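STING-associated CdnE c-di-GMP synthase (Flavobacteriaceae, PDB 6WT8) synthesises the cyclic dinucleotide c-di-GMP, probably from GTP, as the CD-NTase of a CBASS anti-phage system that signals to STING. Local coordinates at residues E116-G121 against T201-V206. Sequence-based numbering, arbitrary orientation.
Sequences EFDHKG and TYYKSV
Lys204 O is approached twice, by Asp118 N just past the neighbouring strand and by the last residue of that strand, Phe117: Asp118 N donates to it at 3.0 Å, and Phe117 CA lies 3.3 Å away in a CA-H...O contact. One step back, Glu116 O receives Lys204 N at 2.8 Å and the CA-H of Tyr203, while Glu116 N donates to Tyr202 O in the somewhat more bent bond of the three. This is the parallel pairing of strand 114-117 with the end of strand 192-204, a margin of the mixed sheet that forms part of the nucleotidyltransferase-fold core expected of a CD-NTase. Glu116 and Tyr203 share one sheet face, Phe117 and Lys204 the other, where their CB atoms meet at 3.7 Å. Tyr203 CG stands anti to the backbone N (chi1 178°), and the ring lies alongside the backbone of 116-118: Glu116 CB sits at the ring edge against CD1, CE1 passes the backbone of Phe117, and OH ends 3.3 Å from Asp118 CB. Phe117 turns its ring the other way, off the pair, where His119 CE1 lies over its rim and the ring of Phe147 meets it edge-to-face. The imidazole is also tied by ND1 to Phe117 O, which it meets from above the carbonyl plane. Both strands pass straight into helices, and Asp118 and Ser205 are their N-caps. Asp118 OD1 takes Gly121 N from above the carboxylate plane, whereas OD2 accepts from a water 2.7 Å away that in turn accepts from Val206 N, joining the two helix starts. Val206 CG2 packs beside Asp118 OD2 and, at 3.5 Å, on Gly121 C.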
loop_
_atom_site.group_PDB
_atom_site.type_symbol
_atom_site.label_atom_id
_atom_site.label_comp_id
_atom_site.label_asym_id
_atom_site.label_seq_id
_atom_site.Cartn_x
_atom_site.Cartn_y
_atom_site.Cartn_z
ATOM N N GLU A 116 -0.048 1.201 -23.275
ATOM C CA GLU A 116 -0.009 -0.229 -23.506
ATOM C C GLU A 116 -1.385 -0.803 -23.165
ATOM O O GLU A 116 -2.134 -0.214 -22.380
ATOM C CB GLU A 116 1.068 -0.849 -22.623
ATOM C CG GLU A 116 2.502 -0.287 -22.890
ATOM C CD GLU A 116 2.959 -0.607 -24.273
ATOM O OE1 GLU A 116 2.861 -1.779 -24.656
ATOM O OE2 GLU A 116 3.403 0.319 -24.977
ATOM N N PHE A 117 -1.724 -1.952 -23.748
ATOM C CA PHE A 117 -3.016 -2.561 -23.390
ATOM C C PHE A 117 -3.012 -4.038 -23.769
ATOM O O PHE A 117 -2.179 -4.488 -24.560
ATOM C CB PHE A 117 -4.214 -1.836 -24.047
ATOM C CG PHE A 117 -4.278 -1.956 -25.548
ATOM C CD1 PHE A 117 -3.494 -1.158 -26.354
ATOM C CD2 PHE A 117 -5.169 -2.843 -26.144
ATOM C CE1 PHE A 117 -3.561 -1.255 -27.743
ATOM C CE2 PHE A 117 -5.262 -2.947 -27.533
ATOM C CZ PHE A 117 -4.451 -2.163 -28.339
ATOM N N ASP A 118 -3.964 -4.772 -23.194
ATOM C CA ASP A 118 -4.154 -6.198 -23.483
ATOM C C ASP A 118 -4.910 -6.363 -24.818
ATOM O O ASP A 118 -6.150 -6.417 -24.853
ATOM C CB ASP A 118 -4.895 -6.853 -22.321
ATOM C CG ASP A 118 -4.914 -8.357 -22.416
ATOM O OD1 ASP A 118 -4.437 -8.872 -23.447
ATOM O OD2 ASP A 118 -5.370 -9.002 -21.461
ATOM N N HIS A 119 -4.134 -6.487 -25.909
ATOM C CA HIS A 119 -4.694 -6.590 -27.256
ATOM C C HIS A 119 -5.512 -7.856 -27.388
ATOM O O HIS A 119 -6.690 -7.828 -27.783
ATOM C CB HIS A 119 -3.585 -6.650 -28.309
ATOM C CG HIS A 119 -2.674 -5.462 -28.358
ATOM N ND1 HIS A 119 -1.975 -5.001 -27.260
ATOM C CD2 HIS A 119 -2.293 -4.684 -29.401
ATOM C CE1 HIS A 119 -1.229 -3.970 -27.618
ATOM N NE2 HIS A 119 -1.405 -3.754 -28.911
ATOM N N LYS A 120 -4.891 -8.986 -27.057
ATOM C CA LYS A 120 -5.561 -10.265 -27.250
ATOM C C LYS A 120 -6.768 -10.363 -26.332
ATOM O O LYS A 120 -7.818 -10.892 -26.725
ATOM C CB LYS A 120 -4.610 -11.431 -26.969
ATOM C CG LYS A 120 -3.392 -11.568 -27.869
ATOM C CD LYS A 120 -2.512 -12.714 -27.359
ATOM C CE LYS A 120 -1.313 -12.951 -28.266
ATOM N NZ LYS A 120 -1.750 -13.300 -29.647
ATOM N N GLY A 121 -6.635 -9.843 -25.105
ATOM C CA GLY A 121 -7.732 -9.902 -24.157
ATOM C C GLY A 121 -8.917 -9.060 -24.571
ATOM O O GLY A 121 -10.060 -9.447 -24.325
ATOM N N THR A 201 4.444 4.494 -18.223
ATOM C CA THR A 201 3.309 4.621 -19.128
ATOM C C THR A 201 2.139 3.803 -18.585
ATOM O O THR A 201 2.303 2.988 -17.676
ATOM C CB THR A 201 3.726 4.164 -20.534
ATOM O OG1 THR A 201 2.678 4.483 -21.469
ATOM C CG2 THR A 201 3.996 2.674 -20.564
ATOM N N TYR A 202 0.944 4.034 -19.119
ATOM C CA TYR A 202 -0.205 3.244 -18.667
ATOM C C TYR A 202 -0.239 1.872 -19.316
ATOM O O TYR A 202 0.215 1.655 -20.435
ATOM C CB TYR A 202 -1.529 3.930 -19.024
ATOM C CG TYR A 202 -1.875 5.122 -18.215
ATOM C CD1 TYR A 202 -2.093 5.001 -16.867
ATOM C CD2 TYR A 202 -1.961 6.387 -18.836
ATOM C CE1 TYR A 202 -2.462 6.109 -16.076
ATOM C CE2 TYR A 202 -2.303 7.504 -18.073
ATOM C CZ TYR A 202 -2.556 7.357 -16.716
ATOM O OH TYR A 202 -2.919 8.443 -15.902
ATOM N N TYR A 203 -0.916 0.964 -18.614
ATOM C CA TYR A 203 -1.318 -0.316 -19.173
ATOM C C TYR A 203 -2.794 -0.509 -18.894
ATOM O O TYR A 203 -3.228 -0.461 -17.723
ATOM C CB TYR A 203 -0.505 -1.463 -18.565
ATOM C CG TYR A 203 -0.935 -2.817 -19.093
ATOM C CD1 TYR A 203 -0.388 -3.307 -20.253
ATOM C CD2 TYR A 203 -1.874 -3.575 -18.408
ATOM C CE1 TYR A 203 -0.764 -4.558 -20.764
ATOM C CE2 TYR A 203 -2.287 -4.818 -18.909
ATOM C CZ TYR A 203 -1.704 -5.303 -20.072
ATOM O OH TYR A 203 -2.074 -6.546 -20.592
ATOM N N LYS A 204 -3.547 -0.746 -19.964
ATOM C CA LYS A 204 -5.000 -0.977 -19.864
ATOM C C LYS A 204 -5.312 -2.469 -19.885
ATOM O O LYS A 204 -5.155 -3.133 -20.922
ATOM C CB LYS A 204 -5.733 -0.267 -21.008
ATOM C CG LYS A 204 -5.578 1.236 -20.950
ATOM C CD LYS A 204 -6.284 1.945 -22.140
ATOM C CE LYS A 204 -5.819 3.417 -22.162
ATOM N NZ LYS A 204 -6.125 4.150 -23.446
ATOM N N SER A 205 -5.777 -2.974 -18.732
ATOM C CA SER A 205 -6.222 -4.365 -18.662
ATOM C C SER A 205 -7.638 -4.508 -19.207
ATOM O O SER A 205 -8.335 -3.532 -19.431
ATOM C CB SER A 205 -6.201 -4.849 -17.217
ATOM O OG SER A 205 -7.184 -4.125 -16.484
ATOM N N VAL A 206 -8.045 -5.746 -19.464
ATOM C CA VAL A 206 -9.435 -6.006 -19.827
ATOM C C VAL A 206 -10.387 -5.509 -18.743
ATOM O O VAL A 206 -11.429 -4.909 -19.055
ATOM C CB VAL A 206 -9.640 -7.501 -20.106
ATOM C CG1 VAL A 206 -11.142 -7.751 -20.362
ATOM C CG2 VAL A 206 -8.765 -7.922 -21.312
HETATM O O HOH W 1 -6.044 -7.852 -19.135
#